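Local coordinates for staphylococcus aureus CymR (Staphylococcus aureus, PDB 3T8R), which probably binds DNA as a dimeric, thiol-based oxidation-sensing transcriptional regulator of the Rrf2 family, at residues 20-25 with 125-130; 46-51 with 84-89; 10-15 with 38-43; 97-100 with 106-109; 51-56 with 66-71. One frame throughout, in Å; residues are numbered along the deposited sequence.

Contact 1: 20-25 with 125-130; sequences LAKKEG and YLAEYV
A21 and K22 meet A127 in the last turn of helix 123-127. The two alanine methyls face each other, CB of A21 lying 3.9 Å from CB of A127. K22 adds its CG, 4.1 Å from A127 CB, and carries on past the methyl to put NZ 3.0 Å from A127 O, a hydrogen bond. The ammonium comes in tilted 33° from the carbonyl plane, with a C=O...NZ angle of 130°. The lysine chain is extended as far as CE and turns only at its last torsion (chi4 -75°), which swings NZ onto the oxygen. A127 O belongs to the closing turn of its helix, where the dipole would make it somewhat more negative, so the positive charge is probably well placed there. On the other side the backbone is set by a type I turn from A21 to E24, closed by E24 N to A21 O at 3.2 Å. Further out, A21 also packs on L70 of strand 67-70 and on A74, while L126 leans on L14 and I18 of helix 8-21 and on A102 of the second subunit, placing the short helix 123-127 between the first helix and the dimer partner.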
# COMPACT_ATOMS: atom_id res chain seq x y z
N LEU A 20 -18.11 17.39 -3.57
CA LEU A 20 -18.19 18.81 -3.26
C LEU A 20 -17.36 19.64 -4.23
O LEU A 20 -17.74 20.76 -4.59
CB LEU A 20 -17.76 19.08 -1.81
CG LEU A 20 -18.65 18.53 -0.69
CD1 LEU A 20 -18.00 18.83 0.65
CD2 LEU A 20 -20.03 19.19 -0.74
N ALA A 21 -16.22 19.09 -4.65
CA ALA A 21 -15.34 19.79 -5.57
C ALA A 21 -16.02 19.96 -6.92
O ALA A 21 -15.85 20.96 -7.60
CB ALA A 21 -14.00 19.06 -5.72
N LYS A 22 -16.83 18.97 -7.29
CA LYS A 22 -17.52 19.02 -8.57
C LYS A 22 -18.62 20.07 -8.57
O LYS A 22 -19.23 20.34 -9.60
CB LYS A 22 -18.08 17.65 -8.93
CG LYS A 22 -17.03 16.73 -9.48
CD LYS A 22 -17.62 15.37 -9.79
CE LYS A 22 -16.55 14.43 -10.31
NZ LYS A 22 -16.16 14.74 -11.72
N LYS A 23 -18.85 20.67 -7.41
CA LYS A 23 -19.88 21.68 -7.27
C LYS A 23 -19.33 23.01 -6.76
O LYS A 23 -20.09 23.94 -6.51
CB LYS A 23 -20.98 21.19 -6.32
CG LYS A 23 -21.82 20.06 -6.90
CD LYS A 23 -23.02 20.59 -7.68
CE LYS A 23 -23.97 21.38 -6.77
NZ LYS A 23 -25.28 21.71 -7.42
N GLU A 24 -18.01 23.11 -6.61
CA GLU A 24 -17.43 24.30 -5.98
C GLU A 24 -18.04 25.61 -6.50
O GLU A 24 -18.03 25.87 -7.71
CB GLU A 24 -15.91 24.34 -6.12
CG GLU A 24 -15.28 25.49 -5.33
CD GLU A 24 -13.79 25.69 -5.61
OE1 GLU A 24 -13.32 26.85 -5.44
OE2 GLU A 24 -13.09 24.72 -5.97
N GLY A 25 -18.59 26.41 -5.60
CA GLY A 25 -19.16 27.70 -5.96
C GLY A 25 -20.56 27.63 -6.53
O GLY A 25 -21.05 28.61 -7.10
N TYR A 125 -7.83 18.26 -9.56
CA TYR A 125 -7.40 17.26 -10.53
C TYR A 125 -8.37 16.08 -10.51
O TYR A 125 -8.83 15.63 -11.56
CB TYR A 125 -5.99 16.83 -10.16
CG TYR A 125 -5.18 16.26 -11.29
CD1 TYR A 125 -4.46 17.09 -12.15
CD2 TYR A 125 -5.12 14.89 -11.49
CE1 TYR A 125 -3.71 16.56 -13.18
CE2 TYR A 125 -4.37 14.36 -12.52
CZ TYR A 125 -3.67 15.20 -13.36
OH TYR A 125 -2.93 14.66 -14.38
N LEU A 126 -8.70 15.58 -9.32
CA LEU A 126 -9.67 14.48 -9.22
C LEU A 126 -11.04 14.87 -9.78
O LEU A 126 -11.76 14.05 -10.35
CB LEU A 126 -9.79 14.00 -7.78
CG LEU A 126 -8.54 13.31 -7.23
CD1 LEU A 126 -8.61 13.08 -5.73
CD2 LEU A 126 -8.31 11.98 -7.98
N ALA A 127 -11.43 16.12 -9.59
CA ALA A 127 -12.74 16.56 -10.03
C ALA A 127 -12.84 16.71 -11.54
O ALA A 127 -13.94 16.65 -12.10
CB ALA A 127 -13.10 17.87 -9.34
N GLU A 128 -11.71 16.91 -12.20
CA GLU A 128 -11.71 17.24 -13.63
C GLU A 128 -11.26 16.08 -14.52
O GLU A 128 -11.08 16.25 -15.72
CB GLU A 128 -10.85 18.47 -13.89
CG GLU A 128 -11.48 19.74 -13.32
CD GLU A 128 -10.65 20.99 -13.52
OE1 GLU A 128 -11.21 22.09 -13.36
OE2 GLU A 128 -9.45 20.86 -13.83
N TYR A 129 -11.05 14.92 -13.91
CA TYR A 129 -10.69 13.72 -14.65
C TYR A 129 -11.79 13.43 -15.66
O TYR A 129 -12.98 13.49 -15.33
CB TYR A 129 -10.55 12.57 -13.66
CG TYR A 129 -10.20 11.20 -14.19
CD1 TYR A 129 -8.90 10.87 -14.51
CD2 TYR A 129 -11.17 10.21 -14.27
CE1 TYR A 129 -8.56 9.59 -14.95
CE2 TYR A 129 -10.85 8.93 -14.71
CZ TYR A 129 -9.56 8.63 -15.05
OH TYR A 129 -9.26 7.34 -15.47
N VAL A 130 -11.40 13.11 -16.89
CA VAL A 130 -12.35 12.88 -17.96
C VAL A 130 -12.38 11.41 -18.32
O VAL A 130 -11.36 10.83 -18.62
CB VAL A 130 -11.96 13.66 -19.22
CG1 VAL A 130 -12.93 13.35 -20.36
CG2 VAL A 130 -11.95 15.16 -18.92

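Contact 2: 46-51 with 84-89; sequences EQLVGP and RLLEGP
P51 and L85 have the nearest CA atoms of the two segments, 6.7 Å apart, at a point where helix 42-54 is kinked because the nitrogen of P51 makes no bond to the preceding turn. L86 carries most of the contact. Its CG stands beside its own backbone N (chi1 -65°), and from there one branch, CD2, pushes between L48 and P51. That methyl, L86 CD2, sits 3.7 Å from L48 O and 3.9 Å from L48 CA, so it rests against the helix backbone more closely than against the leucine side chain, where CD2 of L48 is 4.3 Å from CD2 of L86. On the proline, L86 CD2 lies 4.0 Å from P51 CB and 4.1 Å from P51 CG, the two side chains crossing at about a right angle. L85 adds its carbonyl, whose O is 4.4 Å from P51 CB, and its side chain continues onto A55 and L57. L48 also packs on K9 and Y12 of helix 8-21. The contact joins helix 42-54, the second helix of the helix-turn-helix, to helix 79-87, which follows the wing strand 67-70. No hydrogen bond crosses between 46-51 and 84-89: the helices are held by van der Waals packing of leucine and proline carbons, which depends on shape more than on direction, and it is one methyl that does most of the interlocking.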
# COMPACT_ATOMS: atom_id res chain seq x y z
N GLU A 46 -21.42 11.54 8.89
CA GLU A 46 -21.21 12.57 9.90
C GLU A 46 -19.83 12.47 10.53
O GLU A 46 -19.21 13.49 10.84
CB GLU A 46 -22.30 12.47 10.97
CG GLU A 46 -22.20 13.53 12.06
CD GLU A 46 -22.29 14.92 11.50
OE1 GLU A 46 -21.56 15.81 12.01
OE2 GLU A 46 -23.08 15.15 10.56
N GLN A 47 -19.33 11.25 10.70
CA GLN A 47 -18.01 11.03 11.28
C GLN A 47 -16.88 11.46 10.36
O GLN A 47 -15.76 11.70 10.81
CB GLN A 47 -17.84 9.57 11.68
CG GLN A 47 -18.74 9.15 12.83
CD GLN A 47 -18.57 7.69 13.19
OE1 GLN A 47 -18.04 6.90 12.40
NE2 GLN A 47 -19.03 7.32 14.38
N LEU A 48 -17.17 11.56 9.07
CA LEU A 48 -16.18 12.01 8.11
C LEU A 48 -16.23 13.52 8.03
O LEU A 48 -15.21 14.19 7.95
CB LEU A 48 -16.47 11.42 6.73
CG LEU A 48 -16.64 9.90 6.68
CD1 LEU A 48 -16.98 9.49 5.27
CD2 LEU A 48 -15.36 9.23 7.13
N VAL A 49 -17.45 14.05 8.06
CA VAL A 49 -17.65 15.48 7.94
C VAL A 49 -17.01 16.22 9.11
O VAL A 49 -16.39 17.26 8.92
CB VAL A 49 -19.13 15.81 7.88
CG1 VAL A 49 -19.35 17.27 8.19
CG2 VAL A 49 -19.68 15.45 6.51
N GLY A 50 -17.18 15.68 10.31
CA GLY A 50 -16.64 16.31 11.50
C GLY A 50 -15.21 16.81 11.34
O GLY A 50 -14.96 18.01 11.46
N PRO A 51 -14.27 15.89 11.07
CA PRO A 51 -12.85 16.22 10.91
C PRO A 51 -12.55 17.16 9.73
O PRO A 51 -11.70 18.03 9.86
CB PRO A 51 -12.19 14.86 10.69
CG PRO A 51 -13.11 13.89 11.36
CD PRO A 51 -14.49 14.44 11.15
N ARG A 84 -4.89 11.96 5.26
CA ARG A 84 -4.23 12.23 6.53
C ARG A 84 -5.21 12.64 7.63
O ARG A 84 -5.14 12.15 8.75
CB ARG A 84 -3.12 13.28 6.36
CG ARG A 84 -1.87 12.72 5.66
CD ARG A 84 -0.70 13.70 5.68
NE ARG A 84 -0.79 14.73 4.65
CZ ARG A 84 -0.39 14.57 3.39
NH1 ARG A 84 0.12 13.41 3.00
NH2 ARG A 84 -0.50 15.56 2.52
N LEU A 85 -6.14 13.53 7.29
CA LEU A 85 -7.09 14.03 8.27
C LEU A 85 -7.99 12.93 8.81
O LEU A 85 -8.33 12.91 9.99
CB LEU A 85 -7.95 15.11 7.64
CG LEU A 85 -7.31 16.49 7.56
CD1 LEU A 85 -8.09 17.37 6.60
CD2 LEU A 85 -7.26 17.11 8.96
N LEU A 86 -8.38 12.00 7.95
CA LEU A 86 -9.34 10.99 8.34
C LEU A 86 -8.70 9.71 8.89
O LEU A 86 -9.28 9.07 9.77
CB LEU A 86 -10.26 10.66 7.17
CG LEU A 86 -11.13 11.86 6.80
CD1 LEU A 86 -11.68 11.75 5.39
CD2 LEU A 86 -12.25 12.05 7.82
N GLU A 87 -7.53 9.35 8.40
CA GLU A 87 -6.94 8.06 8.74
C GLU A 87 -5.71 8.17 9.64
O GLU A 87 -5.52 7.36 10.54
CB GLU A 87 -6.56 7.28 7.48
CG GLU A 87 -5.14 7.54 7.00
CD GLU A 87 -4.54 6.36 6.27
OE1 GLU A 87 -5.32 5.51 5.78
OE2 GLU A 87 -3.30 6.27 6.19
N GLY A 88 -4.88 9.18 9.38
CA GLY A 88 -3.62 9.32 10.10
C GLY A 88 -2.50 9.81 9.21
O GLY A 88 -2.53 9.62 7.99
N PRO A 89 -1.48 10.44 9.81
CA PRO A 89 -0.42 11.15 9.09
C PRO A 89 0.53 10.22 8.34
O PRO A 89 1.31 10.75 7.54
CB PRO A 89 0.34 11.87 10.22
CG PRO A 89 0.11 11.02 11.41
CD PRO A 89 -1.30 10.52 11.28

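Contact 3: 10-15 with 38-43; sequences GRYGLT and NNLSDL
The turn of the helix-turn-helix, between helices 31-37 and 42-54, is anchored on helix 8-21 through L40 and Y12. In this winged-helix family helix 42-54 would be the one that reads DNA. L40 sets its CD2 methyl squarely over the face of the Y12 ring, 3.3 Å from the ring centroid and only 9° off the normal, a close CH-pi contact. The other branch, L40 CD1, lies 3.6 Å from Y12 CD1 and reaches back to within 4.0 Å of Y12 CB, so the leucine fork covers the tyrosine from ring centre to stem. A chi1 of -74° places the tyrosine CG beside its backbone N, with the ring turned toward L40. The hydroxyl end is tied to the turn through one water lying in the ring plane, 2.8 Å from Y12 OH and donating to N38 O at 2.9 Å. One turn further along the first helix, the CG2 methyl of T15 faces the amide end of N38, while its OG1 is hydrogen-bonded to Q103 of the second subunit. Backbone shape presents these groups: N39, with positive phi, is the C-prime residue of the Schellman motif that ends helix 31-37, and S41 caps the start of the next helix through its OG to Y44 N. Y12 also touches Y44 of helix 42-54, and I96 of the second subunit packs on it, so the tyrosine sits where the first helix, the helix-turn-helix and the dimer partner come together.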
# COMPACT_ATOMS: atom_id res chain seq x y z
N GLY A 10 -11.00 7.10 4.95
CA GLY A 10 -10.25 7.89 4.00
C GLY A 10 -10.86 7.82 2.62
O GLY A 10 -11.06 8.85 1.98
N ARG A 11 -11.16 6.61 2.15
CA ARG A 11 -11.77 6.45 0.84
C ARG A 11 -13.08 7.21 0.73
O ARG A 11 -13.30 7.95 -0.23
CB ARG A 11 -11.99 4.98 0.52
CG ARG A 11 -10.69 4.21 0.39
CD ARG A 11 -10.93 2.74 0.09
NE ARG A 11 -11.39 2.52 -1.27
CZ ARG A 11 -11.54 1.32 -1.81
NH1 ARG A 11 -11.28 0.25 -1.08
NH2 ARG A 11 -11.97 1.19 -3.06
N TYR A 12 -13.97 7.01 1.70
CA TYR A 12 -15.28 7.67 1.62
C TYR A 12 -15.16 9.17 1.82
O TYR A 12 -15.89 9.93 1.21
CB TYR A 12 -16.28 7.05 2.59
CG TYR A 12 -16.77 5.70 2.10
CD1 TYR A 12 -17.57 5.61 0.97
CD2 TYR A 12 -16.43 4.53 2.75
CE1 TYR A 12 -18.02 4.38 0.49
CE2 TYR A 12 -16.87 3.29 2.29
CZ TYR A 12 -17.67 3.23 1.16
OH TYR A 12 -18.13 2.01 0.69
N GLY A 13 -14.21 9.60 2.65
CA GLY A 13 -13.96 11.02 2.81
C GLY A 13 -13.54 11.67 1.50
O GLY A 13 -13.99 12.77 1.16
N LEU A 14 -12.67 10.98 0.77
CA LEU A 14 -12.19 11.44 -0.52
C LEU A 14 -13.35 11.55 -1.50
O LEU A 14 -13.46 12.54 -2.22
CB LEU A 14 -11.14 10.49 -1.07
CG LEU A 14 -9.79 11.04 -1.53
CD1 LEU A 14 -9.15 10.07 -2.51
CD2 LEU A 14 -9.89 12.45 -2.12
N THR A 15 -14.21 10.53 -1.51
CA THR A 15 -15.40 10.57 -2.35
C THR A 15 -16.31 11.76 -2.05
O THR A 15 -16.80 12.42 -2.96
CB THR A 15 -16.21 9.24 -2.28
OG1 THR A 15 -15.37 8.15 -2.69
CG2 THR A 15 -17.41 9.31 -3.22
N ASN A 38 -23.58 7.18 -2.13
CA ASN A 38 -22.42 6.32 -1.85
C ASN A 38 -22.67 5.12 -0.94
O ASN A 38 -21.74 4.46 -0.48
CB ASN A 38 -21.28 7.17 -1.30
CG ASN A 38 -20.79 8.17 -2.31
OD1 ASN A 38 -21.11 9.36 -2.25
ND2 ASN A 38 -20.02 7.69 -3.28
N ASN A 39 -23.94 4.83 -0.71
CA ASN A 39 -24.33 3.69 0.09
C ASN A 39 -23.73 3.69 1.49
O ASN A 39 -23.19 2.69 1.94
CB ASN A 39 -23.94 2.39 -0.62
CG ASN A 39 -24.78 1.22 -0.18
OD1 ASN A 39 -25.89 1.41 0.32
ND2 ASN A 39 -24.27 0.01 -0.39
N LEU A 40 -23.84 4.82 2.17
CA LEU A 40 -23.34 4.96 3.53
C LEU A 40 -24.49 5.47 4.38
O LEU A 40 -25.36 6.17 3.87
CB LEU A 40 -22.27 6.04 3.58
CG LEU A 40 -21.06 5.97 2.66
CD1 LEU A 40 -20.29 7.28 2.72
CD2 LEU A 40 -20.21 4.81 3.08
N SER A 41 -24.50 5.14 5.66
CA SER A 41 -25.45 5.79 6.57
C SER A 41 -25.09 7.25 6.76
O SER A 41 -23.91 7.62 6.69
CB SER A 41 -25.51 5.06 7.92
OG SER A 41 -24.33 5.26 8.67
N ASP A 42 -26.10 8.09 7.01
CA ASP A 42 -25.86 9.51 7.28
C ASP A 42 -24.99 9.66 8.52
O ASP A 42 -24.18 10.58 8.60
CB ASP A 42 -27.19 10.26 7.48
CG ASP A 42 -27.95 10.46 6.19
OD1 ASP A 42 -28.07 11.63 5.74
OD2 ASP A 42 -28.42 9.47 5.61
N LEU A 43 -25.16 8.76 9.46
CA LEU A 43 -24.41 8.80 10.71
C LEU A 43 -22.93 8.55 10.44
O LEU A 43 -22.07 9.21 11.03
CB LEU A 43 -24.98 7.78 11.69
CG LEU A 43 -24.52 7.77 13.16
CD1 LEU A 43 -24.92 9.06 13.88
CD2 LEU A 43 -25.08 6.54 13.86
O HOH W 1 -20.06 2.28 -1.26

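Contact 4: 97-100 with 106-109; sequences ESEP and LWIR
W107 of helix 101-119, one residue after L106, which packs on T121 of the second subunit, reaches back to E99 in the loop just before that helix, where P100 is the N-cap. The indole NE1 points its hydrogen at the carboxylate, giving a hydrogen bond of 3.0 Å to E99 OE1 with an N-H...O angle of 155°. A second, weak bond runs from W107 NE1 to E99 OE2, also at 3.0 Å, bent to 138°, so the N-H is shared unequally by both oxygens. The carboxylate stands at the edge of the indole and near its plane, the two planes being 28° apart; NE1 meets OE1 on its syn side, somewhat out of the carboxylate plane. E99 gets there with a chain extended beyond CG. Two residues on, R109 has L106 CD1 over one face of its guanidinium and bonds through NH1 to T121 OG1 of the second subunit. The strongest partner of E99 is R11 of that subunit, whose NE forms a salt bridge with OE1 and whose side chain also packs on W107. A buried carboxylate gripped by an arginine and an indole N-H is probably kept ionised, consistent with W107 orienting E99 for the charge pair across the dimer interface.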
# COMPACT_ATOMS: atom_id res chain seq x y z
N GLU A 97 10.53 -7.09 14.08
CA GLU A 97 11.89 -6.84 14.56
C GLU A 97 12.99 -7.65 13.87
O GLU A 97 14.14 -7.21 13.81
CB GLU A 97 11.96 -6.97 16.08
CG GLU A 97 11.60 -5.69 16.82
CD GLU A 97 10.31 -5.05 16.32
OE1 GLU A 97 9.23 -5.42 16.84
OE2 GLU A 97 10.38 -4.18 15.42
N SER A 98 12.65 -8.82 13.34
CA SER A 98 13.65 -9.67 12.69
C SER A 98 14.01 -9.22 11.26
O SER A 98 15.05 -9.60 10.74
CB SER A 98 13.23 -11.15 12.70
OG SER A 98 11.91 -11.33 12.19
N GLU A 99 13.15 -8.40 10.65
CA GLU A 99 13.39 -7.97 9.27
C GLU A 99 14.72 -7.26 9.11
O GLU A 99 15.05 -6.35 9.86
CB GLU A 99 12.27 -7.05 8.78
CG GLU A 99 11.05 -7.79 8.27
CD GLU A 99 10.06 -6.88 7.60
OE1 GLU A 99 9.28 -7.38 6.77
OE2 GLU A 99 10.06 -5.67 7.89
N PRO A 100 15.49 -7.68 8.10
CA PRO A 100 16.77 -7.02 7.83
C PRO A 100 16.56 -5.55 7.47
O PRO A 100 15.51 -5.18 6.93
CB PRO A 100 17.35 -7.80 6.65
CG PRO A 100 16.20 -8.55 6.06
CD PRO A 100 15.25 -8.81 7.19
N LEU A 106 13.10 -0.94 2.16
CA LEU A 106 12.25 -1.20 1.00
C LEU A 106 10.81 -0.78 1.27
O LEU A 106 10.19 -0.10 0.44
CB LEU A 106 12.30 -2.68 0.62
CG LEU A 106 11.41 -3.07 -0.56
CD1 LEU A 106 11.81 -2.31 -1.81
CD2 LEU A 106 11.49 -4.58 -0.78
N TRP A 107 10.27 -1.16 2.42
CA TRP A 107 8.90 -0.78 2.77
C TRP A 107 8.77 0.73 2.88
O TRP A 107 7.74 1.30 2.51
CB TRP A 107 8.44 -1.41 4.09
CG TRP A 107 8.61 -2.87 4.23
CD1 TRP A 107 9.06 -3.52 5.34
CD2 TRP A 107 8.33 -3.87 3.26
NE1 TRP A 107 9.09 -4.87 5.12
CE2 TRP A 107 8.64 -5.12 3.85
CE3 TRP A 107 7.85 -3.85 1.95
CZ2 TRP A 107 8.49 -6.32 3.17
CZ3 TRP A 107 7.70 -5.05 1.28
CH2 TRP A 107 8.02 -6.26 1.88
N ILE A 108 9.81 1.38 3.39
CA ILE A 108 9.79 2.84 3.50
C ILE A 108 9.72 3.44 2.11
O ILE A 108 9.00 4.42 1.87
CB ILE A 108 11.03 3.39 4.23
CG1 ILE A 108 11.06 2.93 5.69
CG2 ILE A 108 11.08 4.91 4.14
CD1 ILE A 108 9.81 3.22 6.44
N ARG A 109 10.49 2.86 1.18
CA ARG A 109 10.50 3.33 -0.20
C ARG A 109 9.12 3.19 -0.84
O ARG A 109 8.68 4.07 -1.57
CB ARG A 109 11.55 2.58 -1.03
CG ARG A 109 12.89 3.29 -1.13
CD ARG A 109 13.80 2.61 -2.19
NE ARG A 109 14.31 1.32 -1.72
CZ ARG A 109 14.61 0.29 -2.51
NH1 ARG A 109 14.47 0.38 -3.82
NH2 ARG A 109 15.06 -0.83 -1.97

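Contact 5: 51-56 with 66-71; sequences PLRNAG and GGYQLR
The R53 guanidinium and the Y68 ring meet edge to edge, nearly coplanar at 23° apart, and neither uses a face for the other. Y68 OH lies in the guanidinium plane, 3.1 Å from R53 NH1, yet the N-H...O angle of 126° makes this hydrogen bond weak. A bend at chi3 in an otherwise extended R53 chain brings NH1 to the hydroxyl. The R71 guanidinium is also used at its edge: G56 O lies close to its plane, 2.9 Å from R71 NH1. This bond is much straighter, at 160°, and NH1 approaches in the carbonyl plane, on a lone pair. The R71 chain, extended from CG to NE, runs alongside the same oxygen, with R71 CD 3.2 Å from G56 O. G56, with positive phi, completes a Schellman motif at the end of helix 42-54; the backbone of R71 pairs with L57 just beyond. Y68 packs on I58 and S60 of strand 58-60. Two arginines thus join helix 42-54 and the turn ending it to wing strand 67-70 and the residue following it, by bonds of unequal strength: R71 holds a carbonyl at the helix end, where partial negative charge probably gathers, whereas R53 makes a looser tie.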
# COMPACT_ATOMS: atom_id res chain seq x y z
N PRO A 51 -14.27 15.89 11.07
CA PRO A 51 -12.85 16.22 10.91
C PRO A 51 -12.55 17.16 9.73
O PRO A 51 -11.70 18.03 9.86
CB PRO A 51 -12.19 14.86 10.69
CG PRO A 51 -13.11 13.89 11.36
CD PRO A 51 -14.49 14.44 11.15
N LEU A 52 -13.25 16.97 8.61
CA LEU A 52 -13.09 17.86 7.46
C LEU A 52 -13.51 19.30 7.77
O LEU A 52 -12.89 20.28 7.32
CB LEU A 52 -13.88 17.31 6.27
CG LEU A 52 -13.33 16.00 5.72
CD1 LEU A 52 -14.33 15.35 4.78
CD2 LEU A 52 -12.01 16.23 5.01
N ARG A 53 -14.59 19.42 8.54
CA ARG A 53 -15.10 20.71 8.95
C ARG A 53 -14.11 21.36 9.92
O ARG A 53 -13.78 22.54 9.80
CB ARG A 53 -16.46 20.51 9.62
CG ARG A 53 -17.31 21.74 9.78
CD ARG A 53 -18.69 21.33 10.26
NE ARG A 53 -18.61 20.64 11.55
CZ ARG A 53 -19.32 19.56 11.88
NH1 ARG A 53 -20.17 19.03 11.01
NH2 ARG A 53 -19.17 19.02 13.08
N ASN A 54 -13.61 20.57 10.86
CA ASN A 54 -12.68 21.08 11.86
C ASN A 54 -11.36 21.55 11.26
O ASN A 54 -10.74 22.48 11.78
CB ASN A 54 -12.43 20.02 12.93
CG ASN A 54 -13.63 19.85 13.83
OD1 ASN A 54 -14.52 20.70 13.85
ND2 ASN A 54 -13.66 18.75 14.58
N ALA A 55 -10.95 20.93 10.16
CA ALA A 55 -9.73 21.32 9.48
C ALA A 55 -9.96 22.52 8.57
O ALA A 55 -9.02 23.04 7.98
CB ALA A 55 -9.17 20.15 8.67
N GLY A 56 -11.22 22.93 8.43
CA GLY A 56 -11.58 24.09 7.64
C GLY A 56 -11.71 23.86 6.14
O GLY A 56 -11.74 24.81 5.36
N GLY A 66 -28.06 20.29 7.19
CA GLY A 66 -27.04 19.32 6.81
C GLY A 66 -26.69 19.40 5.34
O GLY A 66 -26.76 18.40 4.63
N GLY A 67 -26.35 20.60 4.87
CA GLY A 67 -25.91 20.81 3.50
C GLY A 67 -24.52 21.40 3.52
O GLY A 67 -24.21 22.23 4.38
N TYR A 68 -23.67 20.97 2.59
CA TYR A 68 -22.25 21.29 2.66
C TYR A 68 -21.64 21.82 1.37
O TYR A 68 -22.17 21.59 0.29
CB TYR A 68 -21.47 20.05 3.11
CG TYR A 68 -21.64 19.78 4.58
CD1 TYR A 68 -20.78 20.35 5.51
CD2 TYR A 68 -22.70 19.00 5.05
CE1 TYR A 68 -20.94 20.13 6.86
CE2 TYR A 68 -22.86 18.78 6.41
CZ TYR A 68 -21.98 19.35 7.30
OH TYR A 68 -22.12 19.13 8.66
N GLN A 69 -20.52 22.52 1.51
CA GLN A 69 -19.77 23.02 0.38
C GLN A 69 -18.29 23.09 0.75
O GLN A 69 -17.94 23.12 1.93
CB GLN A 69 -20.29 24.40 -0.04
CG GLN A 69 -19.94 25.51 0.93
CD GLN A 69 -20.59 26.84 0.60
OE1 GLN A 69 -21.33 26.96 -0.38
NE2 GLN A 69 -20.33 27.85 1.42
N LEU A 70 -17.42 23.07 -0.25
CA LEU A 70 -16.02 23.34 0.00
C LEU A 70 -15.85 24.72 0.61
O LEU A 70 -16.52 25.66 0.21
CB LEU A 70 -15.27 23.30 -1.32
CG LEU A 70 -14.20 22.25 -1.57
CD1 LEU A 70 -14.57 20.88 -1.03
CD2 LEU A 70 -13.94 22.23 -3.05
N ARG A 71 -14.97 24.84 1.59
CA ARG A 71 -14.64 26.13 2.16
C ARG A 71 -13.33 26.66 1.59
O ARG A 71 -13.08 27.87 1.56
CB ARG A 71 -14.55 26.02 3.68
CG ARG A 71 -14.02 27.26 4.31
CD ARG A 71 -13.89 27.17 5.81
NE ARG A 71 -13.24 28.38 6.27
CZ ARG A 71 -11.92 28.54 6.30
NH1 ARG A 71 -11.13 27.54 5.92
NH2 ARG A 71 -11.39 29.69 6.72

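How the contacts relate
From the N terminus, helix 8-21 gives contact 3 its first segment and contact 1 its next. Contact 3 closes first, at the turn before helix 42-54, and its segments alternate with those of contact 1, so these two loops cross. Contact 2 opens on helix 42-54 and closes on helix 79-87. Contact 5, sharing P51 with it, lies within that loop and ties the helix end to strand 67-70. Contact 4 closes a short loop at the start of helix 101-119, about 38 Å between centres from contacts 1 and 5. Contact 1 closes last, encompassing 2, 4 and 5, and joins the first helix to the last, 123-127. Contacts 1, 3 and 4 also touch the second subunit.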